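Alpha-galactosidase (Umbelopsis vinacea, PDB 3A5V) probably releases terminal alpha-linked galactose from oligosaccharides and other galactosides by hydrolysis, as a tetrameric glycoside hydrolase of family 27. Local coordinates at residues A[189-194]-A[212-217]; A[240-245]-A[256-261]; A[11-16]-A[270-275]; A[46-51]-A[86-91]; A[184-189]-A[222-227]. All coordinates share one frame; numbering follows the deposited sequence.

Contact 1: residues A[189-194]-A[212-217]; sequences DVYDNF and GFRCSV
G212 O takes a weak bond, 3.3 Å long, from D189 N; the positive phi of G212 (64°) is easily adopted by a residue without a side chain. F213 then sets its CB 3.7 Å from D189 CB, while its ring leads away; the D189 carboxylate is engaged by R185 instead. At R214 the partner is Y191. With Y191 CG in the crowded position between the backbone N and the carbonyl carbon (chi1 71°), the ring stands against R214, whose CB lies 4.0 Å from the ring centroid, almost on its normal: a CH-pi contact that suits an aliphatic stem. N193 CB lies over the rim of the opposite face. R214 N reaches V190 O through a water.

C215 binds the other run with both backbone groups. Its N gives D189 O a bond of 2.9 Å, and its O accepts from Y191 N at 3.3 Å, forming a lone beta bridge centred on V190. S216, small enough to pass close to N193 O, turns its OG onward to cap N219 N. V217 N donates to N193 O at 3.2 Å, and V217 CG1 meets F194 CE1 obliquely at 4.1 Å.

Both runs belong to the long loop between strand 183-185 and helix 217-227, the second ending on that helix's first residue. The C215-C201 disulfide ties the loop to itself, V190 leans on I220 of the helix, and V217 packs against H257 and W261 of helix 251-263.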
# COMPACT_ATOMS: atom_id res chain seq x y z
N ASP A 189 3.55 9.21 -18.27
CA ASP A 189 3.87 10.17 -19.33
C ASP A 189 2.81 11.26 -19.43
O ASP A 189 1.61 10.99 -19.34
CB ASP A 189 3.97 9.51 -20.71
CG ASP A 189 4.92 8.32 -20.76
OD1 ASP A 189 5.63 8.00 -19.78
OD2 ASP A 189 4.93 7.68 -21.83
N VAL A 190 3.26 12.49 -19.66
CA VAL A 190 2.37 13.59 -19.99
C VAL A 190 1.77 13.32 -21.38
O VAL A 190 2.33 12.57 -22.17
CB VAL A 190 3.13 14.97 -19.93
CG1 VAL A 190 4.13 15.14 -21.13
CG2 VAL A 190 2.14 16.13 -19.84
N TYR A 191 0.59 13.88 -21.63
CA TYR A 191 0.09 14.01 -22.99
C TYR A 191 -0.36 15.43 -23.26
O TYR A 191 -0.39 16.27 -22.34
CB TYR A 191 -1.00 12.99 -23.32
CG TYR A 191 -2.37 13.16 -22.68
CD1 TYR A 191 -2.53 13.42 -21.31
CD2 TYR A 191 -3.53 12.97 -23.46
CE1 TYR A 191 -3.83 13.52 -20.73
CE2 TYR A 191 -4.79 13.06 -22.91
CZ TYR A 191 -4.94 13.33 -21.55
OH TYR A 191 -6.22 13.41 -21.06
N ASP A 192 -0.71 15.70 -24.52
CA ASP A 192 -0.95 17.08 -24.97
C ASP A 192 -2.34 17.52 -24.54
O ASP A 192 -3.23 17.76 -25.38
CB ASP A 192 -0.78 17.15 -26.50
CG ASP A 192 -0.69 18.58 -27.02
OD1 ASP A 192 -0.55 19.53 -26.22
OD2 ASP A 192 -0.78 18.73 -28.26
N ASN A 193 -2.54 17.63 -23.23
CA ASN A 193 -3.84 17.92 -22.67
C ASN A 193 -3.74 18.54 -21.28
O ASN A 193 -3.00 18.03 -20.42
CB ASN A 193 -4.67 16.64 -22.62
CG ASN A 193 -6.14 16.90 -22.38
OD1 ASN A 193 -6.52 17.42 -21.32
ND2 ASN A 193 -6.99 16.55 -23.36
N PHE A 194 -4.47 19.63 -21.04
CA PHE A 194 -4.25 20.39 -19.79
C PHE A 194 -4.74 19.72 -18.52
O PHE A 194 -4.05 19.75 -17.49
CB PHE A 194 -4.80 21.83 -19.88
CG PHE A 194 -4.48 22.67 -18.65
CD1 PHE A 194 -3.19 23.19 -18.46
CD2 PHE A 194 -5.45 22.90 -17.67
CE1 PHE A 194 -2.88 23.95 -17.32
CE2 PHE A 194 -5.17 23.67 -16.53
CZ PHE A 194 -3.87 24.20 -16.35
N GLY A 212 1.53 4.46 -15.73
CA GLY A 212 0.79 4.57 -16.98
C GLY A 212 1.24 5.73 -17.88
O GLY A 212 2.41 6.12 -17.90
N PHE A 213 0.29 6.28 -18.62
CA PHE A 213 0.54 7.41 -19.52
C PHE A 213 -0.76 8.17 -19.73
O PHE A 213 -1.75 7.87 -19.06
CB PHE A 213 1.24 6.95 -20.83
CG PHE A 213 0.33 6.24 -21.85
CD1 PHE A 213 -0.55 5.22 -21.47
CD2 PHE A 213 0.41 6.58 -23.22
CE1 PHE A 213 -1.37 4.56 -22.42
CE2 PHE A 213 -0.39 5.94 -24.18
CZ PHE A 213 -1.28 4.91 -23.77
N ARG A 214 -0.78 9.16 -20.63
CA ARG A 214 -1.95 10.06 -20.74
C ARG A 214 -2.27 10.74 -19.38
O ARG A 214 -3.44 10.86 -18.98
CB ARG A 214 -3.16 9.32 -21.34
CG ARG A 214 -2.86 8.87 -22.78
CD ARG A 214 -3.76 7.71 -23.28
NE ARG A 214 -3.47 7.40 -24.69
CZ ARG A 214 -3.86 6.28 -25.31
NH1 ARG A 214 -4.53 5.34 -24.66
NH2 ARG A 214 -3.52 6.09 -26.59
N CYS A 215 -1.22 11.18 -18.69
CA CYS A 215 -1.37 12.02 -17.49
C CYS A 215 -1.40 13.49 -17.91
O CYS A 215 -0.47 13.98 -18.53
CB CYS A 215 -0.20 11.80 -16.50
SG CYS A 215 -0.03 10.08 -15.93
N SER A 216 -2.47 14.20 -17.53
CA SER A 216 -2.61 15.61 -17.87
C SER A 216 -1.55 16.48 -17.17
O SER A 216 -0.89 16.06 -16.20
CB SER A 216 -4.03 16.10 -17.52
OG SER A 216 -4.16 16.27 -16.12
N VAL A 217 -1.37 17.69 -17.69
CA VAL A 217 -0.50 18.68 -17.04
C VAL A 217 -0.84 18.83 -15.54
O VAL A 217 0.05 18.71 -14.68
CB VAL A 217 -0.57 20.05 -17.79
CG1 VAL A 217 0.15 21.18 -17.03
CG2 VAL A 217 0.02 19.88 -19.20
O HOH W 1 1.11 10.04 -22.68

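Contact 2: residues A[240-245]-A[256-261]; sequences DMLEVG and VHYTIW
L242 fills the middle of this contact, its two methyls shared among three aromatic rings of the helix. CD1 lies 3.7 Å from Y258 CE2, while CD2 approaches W261 CD1 at 3.8 Å and also sits over the face of H257, 4.1 Å from that ring's centroid, in a CH-pi contact. A branched leucine suits this place because the fork at CG lets one methyl meet Y258 while the other serves both H257 and W261. V244 extends the apolar patch more loosely, its CG2 4.5 Å from Y258 CD2.

Outward of this core the rings turn polar. H257 holds CG anti to the backbone N (chi1 169°), which carries the imidazole to the loop backbone. There NE2 accepts from E243 N at 3.1 Å, an almost straight bond (171°) lying in the ring plane. NE2 is thus the acceptor, consistent with a neutral histidine. H257 ND1 lies over the indole face of W261.

W261 NE1, in turn, donates to D240 O at 2.8 Å; the oxygen is nearly in the indole plane, but the donor stands above the carbonyl plane. M241 O is buried here without a polar partner in the model, whereas D240 OD2 accepts from V190 N.

Strand 236-238, this loop and helix 251-263 form a beta-alpha unit of the TIM barrel: the loop after the seventh strand is fastened by side chains of the helix that follows it.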
# COMPACT_ATOMS: atom_id res chain seq x y z
N ASP A 240 8.58 15.09 -17.27
CA ASP A 240 8.40 14.62 -18.66
C ASP A 240 8.50 15.81 -19.63
O ASP A 240 8.64 16.96 -19.20
CB ASP A 240 7.10 13.80 -18.87
CG ASP A 240 7.17 12.83 -20.05
OD1 ASP A 240 8.23 12.71 -20.71
OD2 ASP A 240 6.15 12.17 -20.33
N MET A 241 8.44 15.51 -20.92
CA MET A 241 8.75 16.46 -21.98
C MET A 241 7.71 17.55 -22.14
O MET A 241 6.55 17.38 -21.75
CB MET A 241 8.89 15.71 -23.31
CG MET A 241 10.00 14.70 -23.28
SD MET A 241 10.18 13.81 -24.83
CE MET A 241 8.68 12.79 -24.85
N LEU A 242 8.12 18.67 -22.73
CA LEU A 242 7.24 19.79 -23.00
C LEU A 242 6.42 19.53 -24.28
O LEU A 242 6.99 19.19 -25.31
CB LEU A 242 8.07 21.08 -23.17
CG LEU A 242 8.77 21.53 -21.87
CD1 LEU A 242 9.95 22.48 -22.17
CD2 LEU A 242 7.78 22.17 -20.88
N GLU A 243 5.11 19.72 -24.19
CA GLU A 243 4.17 19.53 -25.31
C GLU A 243 3.94 20.80 -26.15
O GLU A 243 3.18 20.78 -27.14
CB GLU A 243 2.81 19.02 -24.78
CG GLU A 243 2.87 17.63 -24.15
CD GLU A 243 2.83 16.49 -25.18
OE1 GLU A 243 2.72 16.76 -26.39
OE2 GLU A 243 2.88 15.32 -24.75
N VAL A 244 4.58 21.91 -25.76
CA VAL A 244 4.35 23.22 -26.38
C VAL A 244 4.41 23.21 -27.92
O VAL A 244 5.43 22.83 -28.53
CB VAL A 244 5.31 24.29 -25.82
CG1 VAL A 244 4.94 25.67 -26.40
CG2 VAL A 244 5.27 24.30 -24.26
N GLY A 245 3.31 23.61 -28.55
CA GLY A 245 3.27 23.69 -30.00
C GLY A 245 2.56 22.53 -30.66
O GLY A 245 2.27 22.58 -31.86
N VAL A 256 1.25 27.79 -18.72
CA VAL A 256 1.19 27.19 -17.38
C VAL A 256 2.13 26.00 -17.27
O VAL A 256 2.93 25.89 -16.33
CB VAL A 256 -0.27 26.79 -17.02
CG1 VAL A 256 -0.32 26.06 -15.63
CG2 VAL A 256 -1.10 27.99 -16.99
N HIS A 257 2.02 25.11 -18.24
CA HIS A 257 2.82 23.90 -18.37
C HIS A 257 4.31 24.26 -18.32
O HIS A 257 5.05 23.79 -17.44
CB HIS A 257 2.36 23.23 -19.68
CG HIS A 257 3.21 22.10 -20.18
ND1 HIS A 257 3.71 21.11 -19.37
CD2 HIS A 257 3.55 21.76 -21.45
CE1 HIS A 257 4.36 20.22 -20.11
NE2 HIS A 257 4.27 20.59 -21.38
N TYR A 258 4.74 25.17 -19.20
CA TYR A 258 6.16 25.57 -19.24
C TYR A 258 6.62 26.22 -17.92
O TYR A 258 7.70 25.93 -17.41
CB TYR A 258 6.40 26.50 -20.44
CG TYR A 258 7.87 26.73 -20.73
CD1 TYR A 258 8.59 27.70 -20.04
CD2 TYR A 258 8.54 25.96 -21.69
CE1 TYR A 258 9.94 27.92 -20.27
CE2 TYR A 258 9.91 26.17 -21.95
CZ TYR A 258 10.60 27.16 -21.22
OH TYR A 258 11.94 27.41 -21.46
N THR A 259 5.80 27.14 -17.41
CA THR A 259 6.13 27.87 -16.17
C THR A 259 6.39 26.94 -14.98
O THR A 259 7.38 27.10 -14.26
CB THR A 259 4.97 28.83 -15.78
OG1 THR A 259 4.77 29.80 -16.83
CG2 THR A 259 5.24 29.53 -14.43
N ILE A 260 5.49 25.98 -14.77
CA ILE A 260 5.60 25.08 -13.63
C ILE A 260 6.78 24.12 -13.80
O ILE A 260 7.52 23.91 -12.87
CB ILE A 260 4.26 24.33 -13.32
CG1 ILE A 260 3.12 25.33 -12.99
CG2 ILE A 260 4.43 23.31 -12.18
CD1 ILE A 260 3.37 26.20 -11.72
N TRP A 261 6.94 23.55 -15.00
CA TRP A 261 8.12 22.71 -15.29
C TRP A 261 9.41 23.52 -15.02
O TRP A 261 10.36 23.03 -14.39
CB TRP A 261 8.10 22.28 -16.75
CG TRP A 261 7.38 20.95 -17.07
CD1 TRP A 261 7.90 19.91 -17.79
CD2 TRP A 261 6.04 20.54 -16.70
NE1 TRP A 261 7.00 18.89 -17.90
CE2 TRP A 261 5.84 19.24 -17.25
CE3 TRP A 261 4.99 21.13 -15.96
CZ2 TRP A 261 4.64 18.51 -17.07
CZ3 TRP A 261 3.78 20.40 -15.79
CH2 TRP A 261 3.63 19.10 -16.35

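Contact 3: residues A[11-16]-A[270-275]; sequences MGWNTW and LGNDVT
W13 reaches across to N272 and V274 by holding CG anti to its backbone N (chi1 173°), with the indole plane turned roughly across the plane of CA, CB and CG (chi2 88°). NE1 then donates to N272 O at 2.8 Å, a nearly straight bond with the oxygen close to the ring plane. V274 meets the same indole with both branches: CG1 touches CD1 of W13 at 3.5 Å, and CG2 lies over the five-membered ring, 4.0 Å from its centroid. A beta-branched valine suits this flat surface, whose other face has T15 N above its rim.

N272 bends its amide back so that OD1 comes 3.6 Å from W13 CD1, while ND2 donates to V244 O. N14, its CG also anti to the backbone N, turns OD1 to accept from W16 N at 2.8 Å, a capping bond as the chain enters helix 16-19.

On the backbone, L270 N donates to G12 O at 2.8 Å and N14 N to L270 O at 3.0 Å, pairing W13 with L270 in parallel. Strand 11-14 has strand 268-270 on one flank and strand 47-49 on the other, and W13 also packs on A31 and I35 of helix 25-38.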
# COMPACT_ATOMS: atom_id res chain seq x y z
N MET A 11 18.55 20.76 -20.57
CA MET A 11 17.61 21.29 -21.55
C MET A 11 17.95 20.66 -22.90
O MET A 11 19.12 20.40 -23.19
CB MET A 11 17.71 22.81 -21.62
CG MET A 11 17.44 23.55 -20.30
SD MET A 11 17.75 25.34 -20.39
CE MET A 11 16.61 25.84 -21.71
N GLY A 12 16.94 20.44 -23.73
CA GLY A 12 17.19 19.76 -24.99
C GLY A 12 15.91 19.47 -25.75
O GLY A 12 14.89 20.16 -25.57
N TRP A 13 15.98 18.46 -26.59
CA TRP A 13 14.89 18.07 -27.49
C TRP A 13 15.00 16.56 -27.76
O TRP A 13 16.11 16.00 -27.81
CB TRP A 13 14.99 18.87 -28.80
CG TRP A 13 14.01 18.44 -29.87
CD1 TRP A 13 12.73 18.87 -30.04
CD2 TRP A 13 14.26 17.47 -30.89
NE1 TRP A 13 12.15 18.24 -31.14
CE2 TRP A 13 13.08 17.38 -31.67
CE3 TRP A 13 15.37 16.67 -31.22
CZ2 TRP A 13 12.97 16.50 -32.77
CZ3 TRP A 13 15.28 15.82 -32.32
CH2 TRP A 13 14.07 15.74 -33.08
N ASN A 14 13.85 15.91 -27.93
CA ASN A 14 13.73 14.45 -28.03
C ASN A 14 12.92 14.08 -29.28
O ASN A 14 11.92 14.73 -29.58
CB ASN A 14 13.08 13.91 -26.72
CG ASN A 14 12.77 12.43 -26.78
OD1 ASN A 14 11.87 12.00 -27.50
ND2 ASN A 14 13.53 11.63 -26.01
N THR A 15 13.36 13.04 -30.01
CA THR A 15 12.79 12.65 -31.31
C THR A 15 11.38 12.06 -31.27
O THR A 15 10.71 12.03 -32.30
CB THR A 15 13.65 11.59 -32.04
OG1 THR A 15 13.70 10.38 -31.26
CG2 THR A 15 15.08 12.12 -32.35
N TRP A 16 10.94 11.57 -30.11
CA TRP A 16 9.74 10.71 -30.07
C TRP A 16 8.44 11.35 -30.58
O TRP A 16 7.82 10.81 -31.50
CB TRP A 16 9.48 10.05 -28.69
CG TRP A 16 8.33 9.07 -28.84
CD1 TRP A 16 7.02 9.27 -28.48
CD2 TRP A 16 8.37 7.81 -29.53
NE1 TRP A 16 6.25 8.18 -28.85
CE2 TRP A 16 7.06 7.27 -29.50
CE3 TRP A 16 9.40 7.07 -30.14
CZ2 TRP A 16 6.75 6.03 -30.07
CZ3 TRP A 16 9.09 5.83 -30.70
CH2 TRP A 16 7.78 5.33 -30.67
N LEU A 270 12.27 19.49 -24.95
CA LEU A 270 11.25 19.78 -25.95
C LEU A 270 10.75 18.50 -26.63
O LEU A 270 11.55 17.69 -27.10
CB LEU A 270 11.77 20.79 -26.99
CG LEU A 270 12.13 22.19 -26.45
CD1 LEU A 270 12.95 22.98 -27.48
CD2 LEU A 270 10.87 22.99 -26.03
N GLY A 271 9.44 18.31 -26.65
CA GLY A 271 8.83 17.08 -27.19
C GLY A 271 7.92 17.50 -28.32
O GLY A 271 6.74 17.13 -28.35
N ASN A 272 8.47 18.32 -29.22
CA ASN A 272 7.70 19.04 -30.24
C ASN A 272 8.43 19.12 -31.59
O ASN A 272 9.41 18.40 -31.81
CB ASN A 272 7.35 20.46 -29.74
CG ASN A 272 8.59 21.34 -29.54
OD1 ASN A 272 9.74 20.91 -29.72
ND2 ASN A 272 8.36 22.59 -29.14
N ASP A 273 7.94 19.97 -32.50
CA ASP A 273 8.58 20.16 -33.82
C ASP A 273 9.51 21.38 -33.76
O ASP A 273 9.07 22.48 -33.42
CB ASP A 273 7.52 20.33 -34.90
CG ASP A 273 8.11 20.54 -36.30
OD1 ASP A 273 9.28 20.19 -36.58
OD2 ASP A 273 7.36 21.04 -37.15
N VAL A 274 10.80 21.16 -34.04
CA VAL A 274 11.77 22.27 -34.03
C VAL A 274 12.08 22.79 -35.44
O VAL A 274 12.81 23.77 -35.59
CB VAL A 274 13.11 21.90 -33.30
CG1 VAL A 274 12.92 21.86 -31.78
CG2 VAL A 274 13.69 20.58 -33.83
N THR A 275 11.50 22.15 -36.45
CA THR A 275 11.77 22.55 -37.85
C THR A 275 10.80 23.61 -38.37
O THR A 275 11.04 24.22 -39.42
CB THR A 275 11.80 21.34 -38.83
OG1 THR A 275 10.51 20.71 -38.86
CG2 THR A 275 12.88 20.32 -38.41
O HOH W 2 9.62 15.39 -30.93

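Contact 4: residues A[46-51]-A[86-91]; sequences NYVIID and LGLKAG
The beta-alpha-beta unit of strand 47-49, helix 76-85 and strand 89-95 is closed where N46 to I50 pair with L88 to G91. The ladder starts with K89 N donating to N46 O at 2.8 Å. V48 grips the other strand with both its backbone groups: its N donates to K89 O at 2.8 Å, nearly straight at 172°, and its O accepts from G91 N at the same length. I50 N completes the set by donating to G91 O at 2.9 Å.

These bonds, reaching forward and back from alternate residues, are the mark of parallel strands, here the second and third of the eight-stranded TIM barrel. Their short axes pass 4.5 Å apart at 27°, a twist fitting a closed barrel. G91, having no side chain, lets its CA come within 4.0 Å of I49 CA.

One face of the pair carries Y47, I49 and K89. Y47 and K89 both hold CG anti to the carbonyl carbon (chi1 near -75°), which sends them out side by side in the same direction. K89 CB lies 3.6 Å from Y47 CD1, and its CD follows the ring toward the hydroxyl; the long aliphatic stem of lysine suits running along the tyrosine, which it meets obliquely, while its amine leads away. The other face carries V48 and A90. There V48 CG2 meets CD1 of L88 at 4.0 Å, and L88 also rests on I83 of helix 76-85, where branched apolar residues pack between sheet and helix. G87 ends that helix in a Schellman motif, and a water joins its O to N46 OD1.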
# COMPACT_ATOMS: atom_id res chain seq x y z
N ASN A 46 20.57 22.09 -25.47
CA ASN A 46 21.76 21.62 -26.15
C ASN A 46 21.83 20.11 -26.34
O ASN A 46 22.67 19.63 -27.09
CB ASN A 46 23.05 22.19 -25.51
CG ASN A 46 23.36 21.58 -24.13
OD1 ASN A 46 24.52 21.28 -23.82
ND2 ASN A 46 22.33 21.36 -23.34
N TYR A 47 20.93 19.35 -25.68
CA TYR A 47 20.89 17.89 -25.87
C TYR A 47 19.93 17.49 -27.00
O TYR A 47 18.77 17.93 -27.03
CB TYR A 47 20.52 17.16 -24.56
CG TYR A 47 21.61 17.12 -23.51
CD1 TYR A 47 22.65 16.19 -23.58
CD2 TYR A 47 21.59 18.01 -22.41
CE1 TYR A 47 23.66 16.15 -22.62
CE2 TYR A 47 22.59 17.99 -21.45
CZ TYR A 47 23.61 17.05 -21.55
OH TYR A 47 24.58 17.02 -20.58
N VAL A 48 20.41 16.67 -27.93
CA VAL A 48 19.56 16.09 -28.99
C VAL A 48 19.44 14.60 -28.67
O VAL A 48 20.40 13.83 -28.79
CB VAL A 48 20.16 16.28 -30.43
CG1 VAL A 48 19.27 15.56 -31.50
CG2 VAL A 48 20.32 17.79 -30.78
N ILE A 49 18.25 14.20 -28.24
CA ILE A 49 18.06 12.87 -27.66
C ILE A 49 17.32 11.99 -28.63
O ILE A 49 16.19 12.29 -29.02
CB ILE A 49 17.31 12.95 -26.29
CG1 ILE A 49 18.09 13.84 -25.30
CG2 ILE A 49 17.08 11.54 -25.71
CD1 ILE A 49 17.19 14.60 -24.30
N ILE A 50 17.97 10.90 -29.04
CA ILE A 50 17.38 9.93 -29.95
C ILE A 50 16.56 8.97 -29.08
O ILE A 50 17.12 8.28 -28.22
CB ILE A 50 18.49 9.14 -30.73
CG1 ILE A 50 19.37 10.12 -31.56
CG2 ILE A 50 17.89 8.00 -31.57
CD1 ILE A 50 20.63 9.44 -32.19
N ASP A 51 15.24 8.95 -29.30
CA ASP A 51 14.36 8.14 -28.45
C ASP A 51 14.26 6.69 -28.98
O ASP A 51 15.19 6.22 -29.64
CB ASP A 51 12.97 8.80 -28.30
CG ASP A 51 12.27 8.39 -27.01
OD1 ASP A 51 12.69 8.86 -25.93
OD2 ASP A 51 11.31 7.57 -27.09
N LEU A 86 27.96 20.71 -34.32
CA LEU A 86 27.01 21.81 -34.21
C LEU A 86 27.07 22.46 -32.83
O LEU A 86 26.37 23.44 -32.58
CB LEU A 86 25.58 21.32 -34.50
CG LEU A 86 25.28 20.91 -35.93
CD1 LEU A 86 24.06 20.03 -36.01
CD2 LEU A 86 25.07 22.19 -36.76
N GLY A 87 27.93 21.93 -31.96
CA GLY A 87 28.05 22.45 -30.59
C GLY A 87 26.93 21.89 -29.70
O GLY A 87 26.55 22.49 -28.70
N LEU A 88 26.42 20.72 -30.08
CA LEU A 88 25.32 20.08 -29.36
C LEU A 88 25.80 18.78 -28.73
O LEU A 88 26.86 18.26 -29.10
CB LEU A 88 24.15 19.82 -30.32
CG LEU A 88 23.43 21.08 -30.85
CD1 LEU A 88 22.59 20.75 -32.08
CD2 LEU A 88 22.57 21.77 -29.76
N LYS A 89 25.03 18.24 -27.79
CA LYS A 89 25.34 16.94 -27.21
C LYS A 89 24.31 15.89 -27.65
O LYS A 89 23.18 16.25 -27.98
CB LYS A 89 25.41 17.06 -25.68
CG LYS A 89 26.70 17.75 -25.18
CD LYS A 89 26.62 18.04 -23.68
CE LYS A 89 27.78 18.91 -23.19
NZ LYS A 89 29.04 18.14 -23.36
N ALA A 90 24.69 14.61 -27.65
CA ALA A 90 23.81 13.55 -28.17
C ALA A 90 23.33 12.63 -27.06
O ALA A 90 24.11 12.24 -26.18
CB ALA A 90 24.51 12.73 -29.27
N GLY A 91 22.05 12.31 -27.11
CA GLY A 91 21.45 11.35 -26.16
C GLY A 91 20.91 10.13 -26.88
O GLY A 91 20.62 10.17 -28.09
O HOH W 3 26.70 21.65 -25.89

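Contact 5: residues A[184-189]-A[222-227]; sequences WRISGD and NKAVAV
I186 reaches the helix at A224 through two torsions: CG1 stands between the backbone N and the carbonyl carbon (chi1 61°), and CD1 extends beyond it (chi2 158°). This drives CD1 tightly against A224 CA, at 3.4 Å, with A224 CB 3.6 Å away; alanine suits the spot because its short side chain admits the methyl right up to the helix backbone. The other branch of I186, CG2, meets V227 CG2 at 4.0 Å, the two side chains running past each other in opposite directions.

K223, extended beyond CG, passes its CD 3.8 Å from S187 CB. Its amine ends at a water, 2.7 Å from NZ, which accepts in turn from G188 N; N219 OD1 and C203 O also take bonds from NZ, giving the buried charge several oxygen partners. From the end of the strand, R185 NH2 reaches forward to the loop, with a salt bridge of 2.7 Å to D189 OD1 and a bond to S187 O.

The contact sets the loop just after strand 183-185 against helix 217-227, with W174 of helix 173-176 packing on both I186 and V227. L210 of the third subunit packs on A226 and V227.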
# COMPACT_ATOMS: atom_id res chain seq x y z
N TRP A 184 15.10 11.93 -12.58
CA TRP A 184 14.19 10.78 -12.53
C TRP A 184 12.78 11.25 -12.83
O TRP A 184 12.26 12.18 -12.20
CB TRP A 184 14.27 10.05 -11.17
CG TRP A 184 14.38 10.99 -10.03
CD1 TRP A 184 13.35 11.61 -9.36
CD2 TRP A 184 15.60 11.50 -9.47
NE1 TRP A 184 13.86 12.46 -8.40
CE2 TRP A 184 15.24 12.41 -8.45
CE3 TRP A 184 16.97 11.27 -9.72
CZ2 TRP A 184 16.19 13.09 -7.66
CZ3 TRP A 184 17.92 11.96 -8.96
CH2 TRP A 184 17.52 12.86 -7.94
N ARG A 185 12.17 10.64 -13.85
CA ARG A 185 10.74 10.77 -14.08
C ARG A 185 9.97 10.44 -12.81
O ARG A 185 10.26 9.45 -12.11
CB ARG A 185 10.31 9.88 -15.25
CG ARG A 185 10.78 10.45 -16.63
CD ARG A 185 9.78 11.55 -17.18
NE ARG A 185 8.46 10.94 -17.17
CZ ARG A 185 8.03 10.04 -18.06
NH1 ARG A 185 8.77 9.73 -19.13
NH2 ARG A 185 6.84 9.46 -17.88
N ILE A 186 9.00 11.30 -12.48
CA ILE A 186 8.24 11.11 -11.23
C ILE A 186 6.83 10.59 -11.45
O ILE A 186 6.14 10.28 -10.48
CB ILE A 186 8.16 12.42 -10.42
CG1 ILE A 186 7.44 13.50 -11.25
CG2 ILE A 186 9.59 12.84 -9.98
CD1 ILE A 186 6.83 14.61 -10.43
N SER A 187 6.40 10.51 -12.70
CA SER A 187 5.01 10.18 -13.01
C SER A 187 4.91 9.43 -14.33
O SER A 187 5.88 9.37 -15.09
CB SER A 187 4.19 11.49 -13.08
OG SER A 187 4.48 12.17 -14.28
N GLY A 188 3.73 8.87 -14.62
CA GLY A 188 3.39 8.43 -15.97
C GLY A 188 3.49 9.57 -16.99
O GLY A 188 3.52 10.75 -16.61
N ASP A 189 3.55 9.21 -18.27
CA ASP A 189 3.87 10.17 -19.33
C ASP A 189 2.81 11.26 -19.43
O ASP A 189 1.61 10.99 -19.34
CB ASP A 189 3.97 9.51 -20.71
CG ASP A 189 4.92 8.32 -20.76
OD1 ASP A 189 5.63 8.00 -19.78
OD2 ASP A 189 4.93 7.68 -21.83
N ASN A 222 0.14 17.99 -9.54
CA ASN A 222 -0.29 17.57 -8.21
C ASN A 222 0.61 16.48 -7.62
O ASN A 222 0.75 16.37 -6.40
CB ASN A 222 -1.79 17.19 -8.21
CG ASN A 222 -2.70 18.40 -8.46
OD1 ASN A 222 -2.41 19.52 -8.01
ND2 ASN A 222 -3.81 18.18 -9.18
N LYS A 223 1.25 15.71 -8.48
CA LYS A 223 2.28 14.74 -8.04
C LYS A 223 3.62 15.39 -7.72
O LYS A 223 4.26 15.07 -6.72
CB LYS A 223 2.49 13.64 -9.11
CG LYS A 223 1.26 12.74 -9.28
CD LYS A 223 1.30 11.93 -10.58
CE LYS A 223 0.12 10.95 -10.60
NZ LYS A 223 -0.13 10.36 -11.97
N ALA A 224 4.04 16.32 -8.58
CA ALA A 224 5.34 16.96 -8.44
C ALA A 224 5.51 17.73 -7.13
O ALA A 224 6.62 17.80 -6.59
CB ALA A 224 5.60 17.89 -9.62
N VAL A 225 4.42 18.35 -6.65
CA VAL A 225 4.54 19.26 -5.48
C VAL A 225 4.94 18.50 -4.21
O VAL A 225 5.52 19.11 -3.28
CB VAL A 225 3.25 20.11 -5.23
CG1 VAL A 225 2.96 21.03 -6.45
CG2 VAL A 225 2.04 19.22 -4.87
N ALA A 226 4.64 17.19 -4.16
CA ALA A 226 5.05 16.34 -3.03
C ALA A 226 6.54 16.04 -3.01
O ALA A 226 7.11 15.84 -1.95
CB ALA A 226 4.25 15.00 -3.00
N VAL A 227 7.18 16.00 -4.18
CA VAL A 227 8.56 15.49 -4.26
C VAL A 227 9.64 16.55 -4.53
O VAL A 227 10.84 16.25 -4.47
CB VAL A 227 8.68 14.27 -5.24
CG1 VAL A 227 7.74 13.13 -4.78
CG2 VAL A 227 8.34 14.67 -6.71
O HOH W 4 1.68 8.47 -12.65

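In the fold
All five contacts lie in the TIM-barrel part of the chain. Contact 3 pairs the first strand with the eighth and so closes the barrel; the other four are nested in the loop it closes. Contact 4, centred 10 Å away, adds the next strand pair, since strands 11-14 and 47-49 are neighbours. Contact 5 then encloses contact 1, the two sharing D189, and contact 2 follows, adjoining contact 1 at 11 Å between centres and also touching contact 3. Contacts 4 and 5 are about 24 Å apart, centre to centre. Contacts 3 and 4 thus join barrel strands, whereas contacts 1, 2 and 5 fasten the loops after strands 183-185 and 236-238, and subunit interfaces adjoin contacts 1 and 5.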